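Local coordinates for protein AGR_C_1268p (Agrobacterium tumefaciens str. C58, PDB 2GHS) that probably hydrolyses sugar lactones as a metal-dependent gluconolactonase of the SMP-30/regucalcin family, with one divalent cation bound per subunit, at residues K199-M204 against G230-S235; T226-G231 against N245-E250; E267-Q272 against L308-G313. All coordinates share one frame; numbering follows the deposited sequence.

Contact 1: K199-M204 against G230-S235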
ATOM      1  N   LYS A 199       5.708 -13.045  -5.041  1.00 11.08           N
ATOM      2  CA  LYS A 199       6.266 -14.119  -5.868  1.00 12.42           C
ATOM      3  C   LYS A 199       5.673 -15.518  -5.561  1.00 15.15           C
ATOM      4  O   LYS A 199       5.834 -16.454  -6.363  1.00 16.12           O
ATOM      5  CB  LYS A 199       7.782 -14.163  -5.711  1.00 13.72           C
ATOM      6  CG  LYS A 199       8.496 -12.932  -6.259  1.00 19.23           C
ATOM      7  N   VAL A 200       5.009 -15.651  -4.405  1.00 14.03           N
ATOM      8  CA  VAL A 200       4.489 -16.916  -3.898  1.00 14.76           C
ATOM      9  C   VAL A 200       2.957 -16.927  -3.927  1.00 14.05           C
ATOM     10  O   VAL A 200       2.331 -17.941  -4.289  1.00 11.45           O
ATOM     11  CB  VAL A 200       5.015 -17.148  -2.464  1.00 14.44           C
ATOM     12  CG1 VAL A 200       4.322 -18.333  -1.787  1.00 18.01           C
ATOM     13  CG2 VAL A 200       6.547 -17.310  -2.461  1.00 19.18           C
ATOM     14  N   ASN A 201       2.340 -15.786  -3.622  1.00 11.65           N
ATOM     15  CA  ASN A 201       0.883 -15.621  -3.715  1.00 10.89           C
ATOM     16  C   ASN A 201       0.110 -16.481  -2.708  1.00 10.96           C
ATOM     17  O   ASN A 201      -1.019 -16.910  -2.974  1.00 11.39           O
ATOM     18  CB  ASN A 201       0.363 -15.883  -5.142  1.00 13.14           C
ATOM     19  CG  ASN A 201       0.319 -14.628  -6.017  1.00 19.71           C
ATOM     20  OD1 ASN A 201       0.364 -13.489  -5.527  1.00 13.65           O
ATOM     21  ND2 ASN A 201       0.245 -14.846  -7.326  1.00 21.24           N
ATOM     22  N   ARG A 202       0.717 -16.715  -1.548  1.00 10.48           N
ATOM     23  CA  ARG A 202      -0.003 -17.271  -0.414  1.00  8.51           C
ATOM     24  C   ARG A 202      -0.188 -16.209   0.638  1.00  9.72           C
ATOM     25  O   ARG A 202       0.762 -15.840   1.359  1.00 11.22           O
ATOM     26  CB  ARG A 202       0.696 -18.486   0.179  1.00 11.02           C
ATOM     27  CG  ARG A 202       0.752 -19.622  -0.780  1.00 18.12           C
ATOM     28  CD  ARG A 202       1.108 -20.950  -0.115  1.00 29.01           C
ATOM     29  NE  ARG A 202       1.225 -22.000  -1.146  1.00 40.33           N
ATOM     30  CZ  ARG A 202       2.369 -22.379  -1.723  1.00 44.44           C
ATOM     31  NH1 ARG A 202       3.524 -21.834  -1.354  1.00 43.21           N
ATOM     32  NH2 ARG A 202       2.363 -23.331  -2.663  1.00 43.08           N
ATOM     33  N   LEU A 203      -1.395 -15.686   0.719  1.00  8.98           N
ATOM     34  CA  LEU A 203      -1.687 -14.609   1.671  0.65 10.12           C
ATOM     35  C   LEU A 203      -1.771 -15.238   3.070  1.00 12.98           C
ATOM     36  O   LEU A 203      -2.547 -16.188   3.309  1.00 11.12           O
ATOM     37  CB  LEU A 203      -2.977 -13.884   1.288  0.65 13.46           C
ATOM     38  CG  LEU A 203      -3.285 -12.610   2.091  0.65 15.29           C
ATOM     39  CD1 LEU A 203      -4.069 -11.605   1.235  0.65 18.06           C
ATOM     40  CD2 LEU A 203      -4.045 -12.968   3.349  0.65 18.97           C
HETATM   41  N   MSE A 204      -0.956 -14.727   3.968  1.00 11.89           N
HETATM   42  CA  MSE A 204      -0.830 -15.246   5.314  1.00 10.12           C
HETATM   43  C   MSE A 204      -1.664 -14.413   6.277  1.00 10.75           C
HETATM   44  O   MSE A 204      -1.849 -13.224   6.069  1.00 12.32           O
HETATM   45  CB  MSE A 204       0.626 -15.131   5.744  1.00 11.14           C
HETATM   46  CG  MSE A 204       1.612 -15.669   4.733  1.00 10.40           C
HETATM   47 SE   MSE A 204       1.359 -17.548   4.298  1.00 15.93          SE
HETATM   48  CE  MSE A 204       1.935 -18.375   5.953  1.00 16.46           C
ATOM     49  N   GLY A 230      -1.572 -13.327 -12.240  1.00 10.47           N
ATOM     50  CA  GLY A 230      -1.350 -12.062 -11.569  1.00 10.84           C
ATOM     51  C   GLY A 230      -0.745 -12.208 -10.173  1.00 13.22           C
ATOM     52  O   GLY A 230      -0.708 -13.298  -9.605  1.00 15.40           O
ATOM     53  N   GLY A 231      -0.262 -11.096  -9.649  1.00 10.86           N
ATOM     54  CA  GLY A 231       0.417 -11.010  -8.357  1.00  9.76           C
ATOM     55  C   GLY A 231      -0.394 -10.264  -7.328  1.00 11.12           C
ATOM     56  O   GLY A 231      -0.941  -9.219  -7.646  1.00 14.04           O
HETATM   57  N   MSE A 232      -0.478 -10.803  -6.118  1.00  9.78           N
HETATM   58  CA  MSE A 232      -1.185 -10.113  -5.034  1.00  9.06           C
HETATM   59  C   MSE A 232      -0.309  -8.958  -4.578  1.00 10.12           C
HETATM   60  O   MSE A 232       0.799  -9.162  -4.063  1.00 11.47           O
HETATM   61  CB  MSE A 232      -1.505 -11.042  -3.880  1.00 11.70           C
HETATM   62  CG  MSE A 232      -2.406 -12.170  -4.286  1.00 11.88           C
HETATM   63 SE   MSE A 232      -2.876 -13.265  -2.718  1.00 17.08          SE
HETATM   64  CE  MSE A 232      -4.543 -12.395  -2.240  1.00 24.63           C
ATOM     65  N   ASP A 233      -0.809  -7.734  -4.792  1.00  8.86           N
ATOM     66  CA  ASP A 233      -0.043  -6.540  -4.456  1.00  9.17           C
ATOM     67  C   ASP A 233      -0.629  -5.912  -3.171  1.00 10.47           C
ATOM     68  O   ASP A 233      -0.861  -6.634  -2.210  1.00  9.42           O
ATOM     69  CB  ASP A 233      -0.031  -5.571  -5.667  1.00  9.51           C
ATOM     70  CG  ASP A 233       1.201  -5.720  -6.523  1.00 21.40           C
ATOM     71  OD1 ASP A 233       1.727  -6.861  -6.661  1.00 21.31           O
ATOM     72  OD2 ASP A 233       1.640  -4.691  -7.064  1.00 21.94           O
ATOM     73  N   GLY A 234      -0.866  -4.586  -3.130  1.00  9.30           N
ATOM     74  CA  GLY A 234      -1.337  -3.945  -1.909  1.00  9.73           C
ATOM     75  C   GLY A 234      -2.760  -4.310  -1.578  1.00  8.36           C
ATOM     76  O   GLY A 234      -3.549  -4.688  -2.468  1.00  8.51           O
ATOM     77  N   SER A 235      -3.055  -4.264  -0.278  1.00  8.71           N
ATOM     78  CA  SER A 235      -4.391  -4.540   0.240  1.00  8.52           C
ATOM     79  C   SER A 235      -4.843  -3.630   1.351  1.00 10.90           C
ATOM     80  O   SER A 235      -4.026  -3.140   2.138  1.00 10.01           O
ATOM     81  CB  SER A 235      -4.470  -5.947   0.810  1.00  9.23           C
ATOM     82  OG  SER A 235      -4.240  -6.940  -0.181  1.00  9.57           O
TER

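Contact 2: T226-G231 against N245-E250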
ATOM      1  N   THR A 226      -1.792 -19.425  -5.368  1.00 21.06           N
ATOM      2  CA  THR A 226      -0.562 -19.785  -6.081  1.00 23.18           C
ATOM      3  C   THR A 226      -0.871 -20.306  -7.472  1.00 25.26           C
ATOM      4  O   THR A 226      -1.743 -21.141  -7.660  1.00 26.76           O
ATOM      5  CB  THR A 226       0.230 -20.858  -5.335  1.00 24.26           C
ATOM      6  OG1 THR A 226       0.604 -20.381  -4.034  1.00 32.39           O
ATOM      7  CG2 THR A 226       1.494 -21.274  -6.136  1.00 32.36           C
ATOM      8  N   GLY A 227      -0.136 -19.798  -8.457  1.00 26.04           N
ATOM      9  CA  GLY A 227      -0.342 -20.193  -9.836  1.00 29.04           C
ATOM     10  C   GLY A 227      -1.494 -19.501 -10.552  1.00 27.15           C
ATOM     11  O   GLY A 227      -1.631 -19.644 -11.777  1.00 29.04           O
ATOM     12  N   ILE A 228      -2.331 -18.783  -9.800  1.00 24.88           N
ATOM     13  CA  ILE A 228      -3.443 -18.045 -10.405  0.50 22.38           C
ATOM     14  C   ILE A 228      -2.889 -16.746 -10.943  1.00 20.66           C
ATOM     15  O   ILE A 228      -1.974 -16.143 -10.347  1.00 19.68           O
ATOM     16  CB  ILE A 228      -4.600 -17.820  -9.421  0.50 22.80           C
ATOM     17  CG1 ILE A 228      -5.030 -19.157  -8.814  0.50 23.59           C
ATOM     18  CG2 ILE A 228      -5.786 -17.109 -10.110  0.50 25.50           C
ATOM     19  CD1 ILE A 228      -5.132 -20.309  -9.828  0.50 22.08           C
ATOM     20  N   LYS A 229      -3.399 -16.344 -12.109  1.00 18.82           N
ATOM     21  CA  LYS A 229      -2.755 -15.310 -12.863  1.00 14.66           C
ATOM     22  C   LYS A 229      -2.689 -14.009 -12.077  1.00 11.13           C
ATOM     23  O   LYS A 229      -3.622 -13.645 -11.355  1.00 12.33           O
ATOM     24  CB  LYS A 229      -3.476 -15.080 -14.188  1.00 19.41           C
ATOM     25  CG  LYS A 229      -2.865 -13.998 -15.062  1.00 29.29           C
ATOM     26  CD  LYS A 229      -3.548 -13.912 -16.445  1.00 35.31           C
ATOM     27  CE  LYS A 229      -2.880 -12.830 -17.346  1.00 35.78           C
ATOM     28  NZ  LYS A 229      -2.576 -11.534 -16.638  1.00 32.73           N
ATOM     29  N   GLY A 230      -1.572 -13.327 -12.240  1.00 10.47           N
ATOM     30  CA  GLY A 230      -1.350 -12.062 -11.569  1.00 10.84           C
ATOM     31  C   GLY A 230      -0.745 -12.208 -10.173  1.00 13.22           C
ATOM     32  O   GLY A 230      -0.708 -13.298  -9.605  1.00 15.40           O
ATOM     33  N   GLY A 231      -0.262 -11.096  -9.649  1.00 10.86           N
ATOM     34  CA  GLY A 231       0.417 -11.010  -8.357  1.00  9.76           C
ATOM     35  C   GLY A 231      -0.394 -10.264  -7.328  1.00 11.12           C
ATOM     36  O   GLY A 231      -0.941  -9.219  -7.646  1.00 14.04           O
ATOM     37  N   ASN A 245      -7.724  -6.543  -2.405  1.00  7.81           N
ATOM     38  CA  ASN A 245      -6.341  -6.735  -2.884  1.00  8.58           C
ATOM     39  C   ASN A 245      -6.186  -6.351  -4.351  1.00  8.80           C
ATOM     40  O   ASN A 245      -6.910  -6.898  -5.216  1.00  9.41           O
ATOM     41  CB  ASN A 245      -5.939  -8.214  -2.713  1.00  8.84           C
ATOM     42  CG  ASN A 245      -4.591  -8.513  -3.285  1.00 10.58           C
ATOM     43  OD1 ASN A 245      -4.461  -9.331  -4.216  1.00 11.41           O
ATOM     44  ND2 ASN A 245      -3.559  -7.870  -2.736  1.00  9.68           N
ATOM     45  N   ALA A 246      -5.251  -5.449  -4.635  1.00  9.80           N
ATOM     46  CA  ALA A 246      -4.884  -5.094  -6.005  1.00 10.61           C
ATOM     47  C   ALA A 246      -4.115  -6.266  -6.620  1.00 10.59           C
ATOM     48  O   ALA A 246      -3.164  -6.764  -6.026  1.00 11.06           O
ATOM     49  CB  ALA A 246      -4.034  -3.841  -6.023  1.00 10.61           C
ATOM     50  N   ARG A 247      -4.521  -6.704  -7.805  1.00  9.02           N
ATOM     51  CA  ARG A 247      -3.921  -7.860  -8.453  1.00  9.93           C
ATOM     52  C   ARG A 247      -3.125  -7.364  -9.654  1.00  9.58           C
ATOM     53  O   ARG A 247      -3.693  -6.967 -10.674  1.00 10.29           O
ATOM     54  CB  ARG A 247      -4.998  -8.868  -8.892  1.00 11.87           C
ATOM     55  CG  ARG A 247      -4.479 -10.180  -9.477  1.00 19.32           C
ATOM     56  CD  ARG A 247      -4.455 -11.218  -8.438  1.00 16.19           C
ATOM     57  NE  ARG A 247      -3.880 -12.515  -8.762  1.00 11.77           N
ATOM     58  CZ  ARG A 247      -3.786 -13.474  -7.851  1.00 12.15           C
ATOM     59  NH1 ARG A 247      -4.353 -13.279  -6.666  1.00 10.60           N
ATOM     60  NH2 ARG A 247      -3.222 -14.629  -8.131  1.00 15.49           N
ATOM     61  N   TRP A 248      -1.799  -7.347  -9.517  1.00  8.71           N
ATOM     62  CA  TRP A 248      -0.948  -6.869 -10.587  1.00  9.64           C
ATOM     63  C   TRP A 248      -1.038  -7.766 -11.813  1.00 12.02           C
ATOM     64  O   TRP A 248      -0.871  -8.978 -11.708  1.00 11.74           O
ATOM     65  CB  TRP A 248       0.487  -6.824 -10.109  1.00 12.03           C
ATOM     66  CG  TRP A 248       1.530  -6.475 -11.127  1.00 12.92           C
ATOM     67  CD1 TRP A 248       1.993  -7.264 -12.141  1.00 11.84           C
ATOM     68  CD2 TRP A 248       2.298  -5.265 -11.178  1.00 15.55           C
ATOM     69  NE1 TRP A 248       2.995  -6.596 -12.846  1.00 13.49           N
ATOM     70  CE2 TRP A 248       3.197  -5.375 -12.268  1.00 13.83           C
ATOM     71  CE3 TRP A 248       2.326  -4.112 -10.407  1.00 15.11           C
ATOM     72  CZ2 TRP A 248       4.118  -4.367 -12.586  1.00 15.46           C
ATOM     73  CZ3 TRP A 248       3.258  -3.103 -10.724  1.00 15.40           C
ATOM     74  CH2 TRP A 248       4.122  -3.232 -11.814  1.00 16.01           C
ATOM     75  N   GLY A 249      -1.318  -7.133 -12.946  1.00 13.79           N
ATOM     76  CA  GLY A 249      -1.397  -7.777 -14.222  1.00 11.33           C
ATOM     77  C   GLY A 249      -2.791  -8.100 -14.662  1.00 11.86           C
ATOM     78  O   GLY A 249      -2.992  -8.493 -15.813  1.00 15.24           O
ATOM     79  N   GLU A 250      -3.765  -7.959 -13.764  1.00 10.36           N
ATOM     80  CA  GLU A 250      -5.124  -8.353 -14.027  1.00 11.70           C
ATOM     81  C   GLU A 250      -6.106  -7.171 -14.040  1.00 12.85           C
ATOM     82  O   GLU A 250      -7.309  -7.391 -14.270  1.00 14.00           O
ATOM     83  CB  GLU A 250      -5.570  -9.370 -12.953  1.00 11.74           C
ATOM     84  CG  GLU A 250      -4.895 -10.705 -13.176  1.00 13.97           C
ATOM     85  CD  GLU A 250      -5.502 -11.429 -14.363  1.00 27.21           C
ATOM     86  OE1 GLU A 250      -6.604 -11.990 -14.219  1.00 27.14           O
ATOM     87  OE2 GLU A 250      -4.904 -11.418 -15.440  1.00 29.01           O
TER
HETATM   88  O   HOH W   1      -6.386 -13.720 -11.604  1.00 18.88           O

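Contact 3: E267-Q272 against L308-G313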
ATOM      1  N   GLU A 267     -12.980  -4.515 -11.736  1.00  5.94           N
ATOM      2  CA  GLU A 267     -12.084  -4.175 -12.825  1.00  7.48           C
ATOM      3  C   GLU A 267     -11.679  -2.686 -12.759  1.00  8.25           C
ATOM      4  O   GLU A 267     -12.471  -1.822 -12.364  1.00  8.68           O
ATOM      5  CB  GLU A 267     -12.688  -4.546 -14.184  1.00  7.58           C
ATOM      6  CG  GLU A 267     -12.956  -6.052 -14.351  1.00 10.92           C
ATOM      7  CD  GLU A 267     -13.523  -6.432 -15.708  1.00 11.90           C
ATOM      8  OE1 GLU A 267     -14.027  -5.550 -16.445  1.00 16.49           O
ATOM      9  OE2 GLU A 267     -13.465  -7.648 -16.060  1.00 17.13           O
ATOM     10  N   VAL A 268     -10.434  -2.413 -13.142  1.00  9.24           N
ATOM     11  CA  VAL A 268      -9.888  -1.044 -13.336  1.00  9.74           C
ATOM     12  C   VAL A 268      -9.069  -1.027 -14.622  1.00 10.88           C
ATOM     13  O   VAL A 268      -8.541  -2.051 -15.041  1.00 13.25           O
ATOM     14  CB  VAL A 268      -9.021  -0.551 -12.171  1.00 13.75           C
ATOM     15  CG1 VAL A 268      -9.846  -0.516 -10.870  1.00 16.72           C
ATOM     16  CG2 VAL A 268      -7.872  -1.416 -11.951  1.00 12.64           C
ATOM     17  N   PRO A 269      -9.012   0.134 -15.271  1.00 10.38           N
ATOM     18  CA  PRO A 269      -8.371   0.221 -16.584  1.00 11.74           C
ATOM     19  C   PRO A 269      -6.880  -0.015 -16.602  1.00 13.51           C
ATOM     20  O   PRO A 269      -6.382  -0.542 -17.599  1.00 16.62           O
ATOM     21  CB  PRO A 269      -8.702   1.653 -17.054  1.00 11.77           C
ATOM     22  CG  PRO A 269      -9.888   2.021 -16.307  1.00 11.66           C
ATOM     23  CD  PRO A 269      -9.700   1.388 -14.938  1.00 12.24           C
ATOM     24  N   GLY A 270      -6.160   0.358 -15.547  1.00 11.39           N
ATOM     25  CA  GLY A 270      -4.708   0.082 -15.509  1.00 11.94           C
ATOM     26  C   GLY A 270      -4.451  -1.337 -15.058  1.00 11.67           C
ATOM     27  O   GLY A 270      -4.809  -1.692 -13.920  1.00 13.52           O
ATOM     28  N   LYS A 271      -3.805  -2.130 -15.919  1.00  7.79           N
ATOM     29  CA  LYS A 271      -3.668  -3.568 -15.700  1.00  8.27           C
ATOM     30  C   LYS A 271      -2.668  -3.903 -14.616  1.00  6.34           C
ATOM     31  O   LYS A 271      -2.830  -4.888 -13.912  1.00  7.55           O
ATOM     32  CB  LYS A 271      -3.331  -4.308 -17.009  1.00 12.59           C
ATOM     33  CG  LYS A 271      -4.419  -4.181 -18.093  1.00 22.21           C
ATOM     34  CD  LYS A 271      -5.798  -4.733 -17.638  1.00 27.30           C
ATOM     35  CE  LYS A 271      -6.930  -3.706 -17.792  1.00 33.86           C
ATOM     36  N   GLN A 272      -1.659  -3.059 -14.440  1.00  6.42           N
ATOM     37  CA  GLN A 272      -0.652  -3.277 -13.403  1.00  6.99           C
ATOM     38  C   GLN A 272      -1.101  -2.588 -12.115  1.00  6.38           C
ATOM     39  O   GLN A 272      -0.533  -1.581 -11.676  1.00  5.82           O
ATOM     40  CB  GLN A 272       0.719  -2.831 -13.865  1.00  8.17           C
ATOM     41  CG  GLN A 272       1.147  -3.566 -15.090  1.00 11.26           C
ATOM     42  CD  GLN A 272       2.579  -3.466 -15.430  1.00 19.08           C
ATOM     43  OE1 GLN A 272       3.151  -4.457 -15.876  1.00 14.20           O
ATOM     44  NE2 GLN A 272       3.175  -2.291 -15.282  1.00 12.65           N
ATOM     45  N   LEU A 308      -2.476   5.280 -14.377  1.00  6.85           N
ATOM     46  CA  LEU A 308      -3.363   6.284 -13.815  1.00  6.17           C
ATOM     47  C   LEU A 308      -3.875   5.842 -12.438  1.00  5.21           C
ATOM     48  O   LEU A 308      -3.740   4.696 -12.034  1.00  6.78           O
ATOM     49  CB  LEU A 308      -4.529   6.538 -14.796  1.00  8.45           C
ATOM     50  CG  LEU A 308      -4.270   7.517 -15.933  1.00 13.38           C
ATOM     51  CD1 LEU A 308      -2.952   7.279 -16.616  1.00 18.23           C
ATOM     52  CD2 LEU A 308      -5.475   7.589 -16.949  1.00  7.71           C
ATOM     53  N   THR A 309      -4.447   6.800 -11.703  1.00  6.35           N
ATOM     54  CA  THR A 309      -4.999   6.588 -10.374  1.00  5.55           C
ATOM     55  C   THR A 309      -6.504   6.762 -10.501  1.00  6.46           C
ATOM     56  O   THR A 309      -6.996   7.776 -11.049  1.00  7.06           O
ATOM     57  CB  THR A 309      -4.373   7.598  -9.387  1.00  8.59           C
ATOM     58  OG1 THR A 309      -2.937   7.425  -9.369  1.00 10.57           O
ATOM     59  CG2 THR A 309      -4.902   7.461  -8.005  1.00 11.26           C
ATOM     60  N   PHE A 310      -7.230   5.758 -10.040  1.00  7.67           N
ATOM     61  CA  PHE A 310      -8.673   5.643 -10.232  1.00  6.80           C
ATOM     62  C   PHE A 310      -9.465   5.663  -8.928  1.00  6.98           C
ATOM     63  O   PHE A 310      -8.920   5.486  -7.868  1.00  8.00           O
ATOM     64  CB  PHE A 310      -8.996   4.324 -10.932  1.00  7.33           C
ATOM     65  CG  PHE A 310      -8.183   4.077 -12.162  1.00  6.01           C
ATOM     66  CD1 PHE A 310      -8.537   4.644 -13.394  1.00  6.90           C
ATOM     67  CD2 PHE A 310      -7.033   3.265 -12.116  1.00 10.46           C
ATOM     68  CE1 PHE A 310      -7.719   4.451 -14.535  1.00  6.80           C
ATOM     69  CE2 PHE A 310      -6.247   3.054 -13.267  1.00  7.44           C
ATOM     70  CZ  PHE A 310      -6.565   3.663 -14.450  1.00  9.13           C
ATOM     71  N   GLU A 311     -10.756   5.876  -9.039  1.00  7.68           N
ATOM     72  CA  GLU A 311     -11.717   5.595  -7.962  1.00  6.73           C
ATOM     73  C   GLU A 311     -12.761   4.634  -8.499  1.00  8.89           C
ATOM     74  O   GLU A 311     -13.322   4.846  -9.582  1.00  6.99           O
ATOM     75  CB  GLU A 311     -12.382   6.898  -7.532  1.00 10.09           C
ATOM     76  CG  GLU A 311     -13.302   6.833  -6.357  1.00 13.77           C
ATOM     77  CD  GLU A 311     -14.004   8.164  -6.185  1.00 20.41           C
ATOM     78  OE1 GLU A 311     -13.420   9.094  -5.633  1.00 26.47           O
ATOM     79  OE2 GLU A 311     -15.150   8.324  -6.650  1.00 38.74           O
ATOM     80  N   LEU A 312     -13.104   3.603  -7.736  1.00  8.79           N
ATOM     81  CA  LEU A 312     -14.139   2.667  -8.186  1.00  7.29           C
ATOM     82  C   LEU A 312     -15.531   3.320  -8.128  1.00  6.69           C
ATOM     83  O   LEU A 312     -15.717   4.312  -7.392  1.00  7.23           O
ATOM     84  CB  LEU A 312     -14.137   1.423  -7.293  1.00  8.42           C
ATOM     85  CG  LEU A 312     -12.908   0.512  -7.299  1.00  9.17           C
ATOM     86  CD1 LEU A 312     -13.206  -0.782  -6.545  1.00 12.53           C
ATOM     87  CD2 LEU A 312     -12.504   0.189  -8.712  1.00 12.03           C
ATOM     88  N   GLY A 313     -16.500   2.764  -8.854  1.00  7.37           N
ATOM     89  CA  GLY A 313     -17.853   3.284  -8.835  1.00  7.83           C
ATOM     90  C   GLY A 313     -18.692   2.835  -7.657  1.00  8.45           C
ATOM     91  O   GLY A 313     -19.789   3.337  -7.437  1.00  8.06           O
TER

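Contact 1: K199-M204 against G230-S235
N201 meets the backbone of G230-M232 with both ends of its side-chain amide. The carbonyl OD1 accepts from M232 N at 2.9 Å in a nearly straight bond (167° at the hydrogen), with the donor tilted a little from the amide plane; M232 CG also lies 3.3 Å from N201 OD1. On the other end, ND2 donates a hydrogen bond to G230 O at 2.9 Å, more bent but in the plane of the G230 carbonyl. One buried side chain thus satisfies a peptide N-H and a peptide C=O two residues apart, much as a residue of a parallel neighbouring strand would. The family has a six-bladed beta-propeller fold, and here the turn before strand 202-207 of one blade is bonded to the start of strand 231-237 in the next and the glycine just before it. The N201 backbone is bonded to S225. M232, a selenomethionine, carries the apolar part: its chain bends at chi3 (94°), bringing CE to within 3.6 Å of L203 CD1 in the conformer described, the two side chains crossing at about a right angle. Beyond it, D233 is predicted to bind the divalent metal and act in catalysis, while M232 O accepts from T198 OG1.

Contact 2: T226-G231 against N245-E250
K229 NZ and E250 OE2 form a salt bridge of 2.6 Å, with the ammonium on the anti side of the carboxylate oxygen and somewhat out of the carboxylate plane. The lysine chain is extended up to CE and turns only at chi4 (-44°), which sets NZ beside OE2. The other oxygen, OE1, is paired with R265 and also accepts a hydrogen bond from a water that donates to K229 O as well, so both carboxylate oxygens of E250 have cationic partners.

These residues lie at one end of a beta-propeller blade, where the loop entering strand 231-237 runs beside the end of strand 243-248. Behind the salt bridge the R247 guanidinium gathers the carbonyls of that loop. NE donates to K229 O at 2.8 Å, the oxygen lying 22° out of the guanidinium plane. NH2 donates to I228 O at 3.0 Å; that oxygen sits in the plane at the guanidinium edge, but the donor stands well above the plane of the I228 carbonyl. A bend at chi2 (97°) turns CD of R247 out of line.

Next inward, G231 and W248 form an antiparallel hydrogen-bonded pair, with G231 N to W248 O at 3.0 Å and W248 N to G231 O at 2.8 Å. R247-E250 then makes a type II turn closed by E250 N to R247 O. Packing is close at G230, whose CA lies 3.1 Å from W248 O, and E250 CG comes near it too. The W248 side chain touches D233, the predicted catalytic residue, while its CB lies 3.7 Å from G231 O.

Contact 3: E267-Q272 against L308-G313
The F310 ring is held between P269 on one face and the backbone just before its own strand on the other. P269 CD stands over the first face in a CH-pi contact, 3.8 Å from the ring centroid and 14° off the ring normal. The carbonyl carbon of L308 covers the opposite face, displaced toward the rim. In this beta-propeller the contact joins neighbouring blades: 267-272 links strand 262-267 to strand 273-279, and F310 belongs to strand 309-311, which lies between 41-44 and 285-290 in the sheet that also holds 273-279. The proline and phenylalanine reach toward each other tip to tip. G270 N approaches the ring obliquely, 3.5 Å from both CE2 and CZ of F310. P269 O accepts from N303 ND2, and V268 is bonded to G251 through the backbone. Farther along, the contact stays apolar: V268 CB approaches F310 CD2 obliquely and more loosely, at 4.3 Å. The last pair is aliphatic, where the CG1 branch of V268, anti to the carbonyl carbon, crosses the L312 side chain obliquely and meets L312 CD2 at 3.5 Å, a close carbon-carbon approach.

How the contacts relate
Following the chain from the N terminus, contact 1 opens at 199-204 and closes when the chain returns at 230-235 after strands 202-207 and 220-224. Contact 2 opens within that span, at 226-231, and closes at 245-250, so the two overlap and cross instead of nesting; G230 and G231 serve both. Strand 231-237 is thereby bonded to the preceding blade by contact 1 and to its hairpin partner 243-248 by contact 2. Contact 3 opens only afterwards and spans 35 residues, including helix 297-302, before 308-313 closes it. It joins the outgoing linker to the next blade, and G249 N to K271 O connects it to contact 2.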